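CAMP factor (Mobiluncus curtisii, PDB 6JLC) probably acts as a secreted pore-forming toxin that takes part in the CAMP haemolytic reaction, lysing sensitised red blood cells. Local coordinates at residues Leu144-Lys155 with Val195-Cys206. Numbering follows the deposited sequence.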
loop_
_atom_site.group_PDB
_atom_site.type_symbol
_atom_site.label_atom_id
_atom_site.label_comp_id
_atom_site.label_asym_id
_atom_site.label_seq_id
_atom_site.Cartn_x
_atom_site.Cartn_y
_atom_site.Cartn_z
ATOM N N LEU A 144 -13.407 -12.100 -5.743
ATOM C CA LEU A 144 -13.265 -12.417 -7.157
ATOM C C LEU A 144 -13.480 -13.903 -7.388
ATOM O O LEU A 144 -13.086 -14.732 -6.568
ATOM C CB LEU A 144 -11.862 -12.035 -7.643
ATOM C CG LEU A 144 -11.504 -10.543 -7.716
ATOM C CD1 LEU A 144 -9.985 -10.326 -7.763
ATOM C CD2 LEU A 144 -12.171 -9.923 -8.932
ATOM N N LYS A 145 -14.102 -14.242 -8.513
ATOM C CA LYS A 145 -14.019 -15.612 -8.999
ATOM C C LYS A 145 -12.676 -15.807 -9.684
ATOM O O LYS A 145 -12.087 -14.862 -10.221
ATOM C CB LYS A 145 -15.146 -15.932 -9.984
ATOM C CG LYS A 145 -16.553 -15.836 -9.424
ATOM C CD LYS A 145 -17.570 -16.083 -10.527
ATOM C CE LYS A 145 -18.989 -16.024 -10.007
ATOM N NZ LYS A 145 -19.184 -14.836 -9.134
ATOM N N SER A 146 -12.183 -17.044 -9.669
ATOM C CA SER A 146 -10.921 -17.301 -10.348
ATOM C C SER A 146 -11.007 -17.004 -11.843
ATOM O O SER A 146 -9.973 -16.745 -12.469
ATOM C CB SER A 146 -10.481 -18.744 -10.120
ATOM O OG SER A 146 -11.395 -19.640 -10.714
ATOM N N THR A 147 -12.220 -16.992 -12.417
ATOM C CA THR A 147 -12.413 -16.672 -13.831
ATOM C C THR A 147 -12.517 -15.174 -14.101
ATOM O O THR A 147 -12.523 -14.777 -15.273
ATOM C CB THR A 147 -13.676 -17.360 -14.360
ATOM O OG1 THR A 147 -14.748 -17.121 -13.446
ATOM C CG2 THR A 147 -13.463 -18.853 -14.473
ATOM N N ASP A 148 -12.633 -14.340 -13.067
ATOM C CA ASP A 148 -12.690 -12.901 -13.266
ATOM C C ASP A 148 -11.334 -12.363 -13.722
ATOM O O ASP A 148 -10.287 -12.986 -13.527
ATOM C CB ASP A 148 -13.098 -12.175 -11.985
ATOM C CG ASP A 148 -14.553 -12.367 -11.632
ATOM O OD1 ASP A 148 -15.351 -12.744 -12.520
ATOM O OD2 ASP A 148 -14.887 -12.139 -10.455
ATOM N N THR A 149 -11.366 -11.188 -14.340
ATOM C CA THR A 149 -10.128 -10.513 -14.707
ATOM C C THR A 149 -9.385 -10.099 -13.450
ATOM O O THR A 149 -9.984 -9.566 -12.507
ATOM C CB THR A 149 -10.419 -9.288 -15.576
ATOM O OG1 THR A 149 -11.159 -9.704 -16.723
ATOM C CG2 THR A 149 -9.115 -8.629 -16.046
ATOM N N ALA A 150 -8.080 -10.363 -13.421
ATOM C CA ALA A 150 -7.293 -9.990 -12.257
ATOM C C ALA A 150 -7.351 -8.483 -12.059
ATOM O O ALA A 150 -7.234 -7.713 -13.019
ATOM C CB ALA A 150 -5.846 -10.459 -12.429
ATOM N N THR A 151 -7.603 -8.063 -10.821
ATOM C CA THR A 151 -7.476 -6.660 -10.475
ATOM C C THR A 151 -5.995 -6.295 -10.391
ATOM O O THR A 151 -5.110 -7.155 -10.434
ATOM C CB THR A 151 -8.159 -6.378 -9.143
ATOM O OG1 THR A 151 -7.510 -7.160 -8.123
ATOM C CG2 THR A 151 -9.649 -6.747 -9.207
ATOM N N ILE A 152 -5.717 -4.998 -10.253
ATOM C CA ILE A 152 -4.323 -4.599 -10.069
ATOM C C ILE A 152 -3.776 -5.134 -8.750
ATOM O O ILE A 152 -2.565 -5.335 -8.609
ATOM C CB ILE A 152 -4.183 -3.071 -10.148
ATOM C CG1 ILE A 152 -4.850 -2.467 -8.932
ATOM C CG2 ILE A 152 -4.797 -2.530 -11.424
ATOM C CD1 ILE A 152 -4.046 -1.431 -8.358
ATOM N N TYR A 153 -4.646 -5.384 -7.765
ATOM C CA TYR A 153 -4.182 -5.922 -6.487
ATOM C C TYR A 153 -3.684 -7.357 -6.640
ATOM O O TYR A 153 -2.662 -7.726 -6.054
ATOM C CB TYR A 153 -5.298 -5.814 -5.443
ATOM C CG TYR A 153 -5.845 -4.410 -5.484
ATOM C CD1 TYR A 153 -5.202 -3.387 -4.800
ATOM C CD2 TYR A 153 -6.935 -4.089 -6.287
ATOM C CE1 TYR A 153 -5.664 -2.081 -4.879
ATOM C CE2 TYR A 153 -7.398 -2.788 -6.375
ATOM C CZ TYR A 153 -6.761 -1.791 -5.663
ATOM O OH TYR A 153 -7.229 -0.494 -5.740
ATOM N N VAL A 154 -4.376 -8.164 -7.447
ATOM C CA VAL A 154 -3.904 -9.520 -7.735
ATOM C C VAL A 154 -2.641 -9.469 -8.592
ATOM O O VAL A 154 -1.682 -10.215 -8.355
ATOM C CB VAL A 154 -5.023 -10.338 -8.414
ATOM C CG1 VAL A 154 -4.485 -11.688 -8.921
ATOM C CG2 VAL A 154 -6.166 -10.579 -7.444
ATOM N N LYS A 155 -2.636 -8.609 -9.614
ATOM C CA LYS A 155 -1.442 -8.404 -10.435
ATOM C C LYS A 155 -0.250 -7.964 -9.595
ATOM O O LYS A 155 0.893 -8.335 -9.898
ATOM C CB LYS A 155 -1.726 -7.363 -11.521
ATOM C CG LYS A 155 -2.441 -7.912 -12.754
ATOM C CD LYS A 155 -1.551 -8.885 -13.517
ATOM C CE LYS A 155 -2.223 -9.423 -14.782
ATOM N NZ LYS A 155 -2.252 -8.377 -15.842
ATOM N N VAL A 195 2.260 -13.162 -18.288
ATOM C CA VAL A 195 0.977 -13.157 -17.588
ATOM C C VAL A 195 0.724 -11.798 -16.957
ATOM O O VAL A 195 -0.361 -11.217 -17.098
ATOM C CB VAL A 195 0.937 -14.278 -16.534
ATOM C CG1 VAL A 195 -0.388 -14.243 -15.771
ATOM C CG2 VAL A 195 1.129 -15.627 -17.187
ATOM N N TRP A 196 1.740 -11.253 -16.273
ATOM C CA TRP A 196 1.581 -9.973 -15.592
ATOM C C TRP A 196 1.247 -8.848 -16.569
ATOM O O TRP A 196 0.490 -7.930 -16.233
ATOM C CB TRP A 196 2.851 -9.640 -14.817
ATOM C CG TRP A 196 2.788 -8.343 -14.082
ATOM C CD1 TRP A 196 2.206 -8.110 -12.868
ATOM C CD2 TRP A 196 3.328 -7.095 -14.515
ATOM N NE1 TRP A 196 2.363 -6.791 -12.517
ATOM C CE2 TRP A 196 3.051 -6.150 -13.513
ATOM C CE3 TRP A 196 4.031 -6.689 -15.649
ATOM C CZ2 TRP A 196 3.440 -4.819 -13.617
ATOM C CZ3 TRP A 196 4.416 -5.373 -15.748
ATOM C CH2 TRP A 196 4.123 -4.453 -14.741
ATOM N N PHE A 197 1.805 -8.898 -17.776
ATOM C CA PHE A 197 1.548 -7.846 -18.749
ATOM C C PHE A 197 0.227 -8.031 -19.486
ATOM O O PHE A 197 -0.287 -7.057 -20.049
ATOM C CB PHE A 197 2.693 -7.782 -19.759
ATOM C CG PHE A 197 3.734 -6.736 -19.436
ATOM C CD1 PHE A 197 3.535 -5.405 -19.783
ATOM C CD2 PHE A 197 4.908 -7.081 -18.773
ATOM C CE1 PHE A 197 4.497 -4.443 -19.493
ATOM C CE2 PHE A 197 5.874 -6.128 -18.493
ATOM C CZ PHE A 197 5.664 -4.805 -18.842
ATOM N N LYS A 198 -0.328 -9.246 -19.496
ATOM C CA LYS A 198 -1.555 -9.527 -20.240
ATOM C C LYS A 198 -2.731 -8.860 -19.541
ATOM O O LYS A 198 -3.121 -9.268 -18.443
ATOM C CB LYS A 198 -1.771 -11.032 -20.366
ATOM C CG LYS A 198 -3.183 -11.395 -20.794
ATOM C CD LYS A 198 -3.241 -12.619 -21.671
ATOM C CE LYS A 198 -3.261 -13.884 -20.851
ATOM N NZ LYS A 198 -3.830 -15.025 -21.626
ATOM N N ALA A 199 -3.307 -7.836 -20.181
ATOM C CA ALA A 199 -4.319 -7.015 -19.522
ATOM C C ALA A 199 -5.565 -7.809 -19.159
ATOM O O ALA A 199 -6.276 -7.443 -18.216
ATOM C CB ALA A 199 -4.701 -5.836 -20.414
ATOM N N LYS A 200 -5.853 -8.886 -19.886
ATOM C CA LYS A 200 -7.052 -9.678 -19.656
ATOM C C LYS A 200 -6.759 -10.970 -18.908
ATOM O O LYS A 200 -7.596 -11.880 -18.906
ATOM C CB LYS A 200 -7.750 -9.978 -20.984
ATOM C CG LYS A 200 -8.443 -8.770 -21.603
ATOM C CD LYS A 200 -9.644 -8.321 -20.774
ATOM C CE LYS A 200 -9.412 -6.949 -20.152
ATOM N NZ LYS A 200 -10.666 -6.362 -19.595
ATOM N N ALA A 201 -5.582 -11.075 -18.291
ATOM C CA ALA A 201 -5.265 -12.247 -17.486
ATOM C C ALA A 201 -6.292 -12.414 -16.376
ATOM O O ALA A 201 -6.699 -11.440 -15.737
ATOM C CB ALA A 201 -3.864 -12.122 -16.885
ATOM N N THR A 202 -6.713 -13.655 -16.152
ATOM C CA THR A 202 -7.649 -13.946 -15.079
ATOM C C THR A 202 -6.916 -14.086 -13.752
ATOM O O THR A 202 -5.700 -14.277 -13.700
ATOM C CB THR A 202 -8.408 -15.242 -15.340
ATOM O OG1 THR A 202 -7.467 -16.320 -15.426
ATOM C CG2 THR A 202 -9.225 -15.146 -16.631
ATOM N N VAL A 203 -7.691 -14.003 -12.667
ATOM C CA VAL A 203 -7.157 -14.314 -11.342
ATOM C C VAL A 203 -6.440 -15.655 -11.369
ATOM O O VAL A 203 -5.301 -15.784 -10.907
ATOM C CB VAL A 203 -8.284 -14.300 -10.297
ATOM C CG1 VAL A 203 -7.779 -14.825 -8.951
ATOM C CG2 VAL A 203 -8.848 -12.879 -10.168
ATOM N N ALA A 204 -7.090 -16.668 -11.943
ATOM C CA ALA A 204 -6.508 -18.006 -11.974
ATOM C C ALA A 204 -5.188 -18.027 -12.735
ATOM O O ALA A 204 -4.259 -18.751 -12.355
ATOM C CB ALA A 204 -7.492 -18.991 -12.602
ATOM N N GLU A 205 -5.097 -17.280 -13.835
ATOM C CA GLU A 205 -3.840 -17.253 -14.577
ATOM C C GLU A 205 -2.725 -16.630 -13.740
ATOM O O GLU A 205 -1.570 -17.058 -13.817
ATOM C CB GLU A 205 -3.997 -16.488 -15.896
ATOM C CG GLU A 205 -4.790 -17.206 -16.990
ATOM C CD GLU A 205 -5.004 -16.322 -18.212
ATOM O OE1 GLU A 205 -5.815 -15.375 -18.138
ATOM O OE2 GLU A 205 -4.345 -16.560 -19.247
ATOM N N CYS A 206 -3.053 -15.613 -12.940
ATOM C CA CYS A 206 -2.040 -14.996 -12.087
ATOM C C CYS A 206 -1.619 -15.947 -10.968
ATOM O O CYS A 206 -0.419 -16.115 -10.708
ATOM C CB CYS A 206 -2.572 -13.676 -11.515
ATOM S SG CYS A 206 -2.834 -12.396 -12.771
HETATM O O HOH W 1 -5.488 -8.832 -15.681
#
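A capped helix start and a lysine that seals a helix end gather where Lys-155, on the first turn of helix 152-173, meets the last turn of helix 179-197. The lysine chain, bent at chi2 (-67°) and chi4, carries NZ to Trp-196 O at 2.8 Å and Lys-198 O at 2.9 Å, both reached from above the carbonyl plane. A long flexible cation suits Trp-196 O, a last-turn carbonyl beyond the regular helical pairing. Ala-201 N reaches Lys-198 O from the opposite face of its carbonyl plane, closing a type I turn. Ala-150 N donates to Ala-201 O (2.9 Å) and Val-203 N to Asp-148 O (2.9 Å), a single beta bridge around Thr-149 and Thr-202; Ser-146 O takes Ala-204 N on a lone pair. In a small apolar patch around buried Val-203 and Cys-206, Cys-206 SG lies against Ala-150 CB (3.6 Å), Cys-206 CB against Val-154 CG1, and Val-203 CG2 against Leu-144 CD1 (3.7 Å). Short Thr-202 and longer Glu-205 cap reciprocally: Thr-202 OG1 accepts Glu-205 N, Glu-205 OE1 accepts Thr-202 N; Lys-198 NZ salt-bridges Glu-205 OE2. Linker 144-151 thus pairs with interhelical turn 198-202 at one end of the three-helix bundle 152-173, 179-197 and 203-222, a capping box starting the last helix.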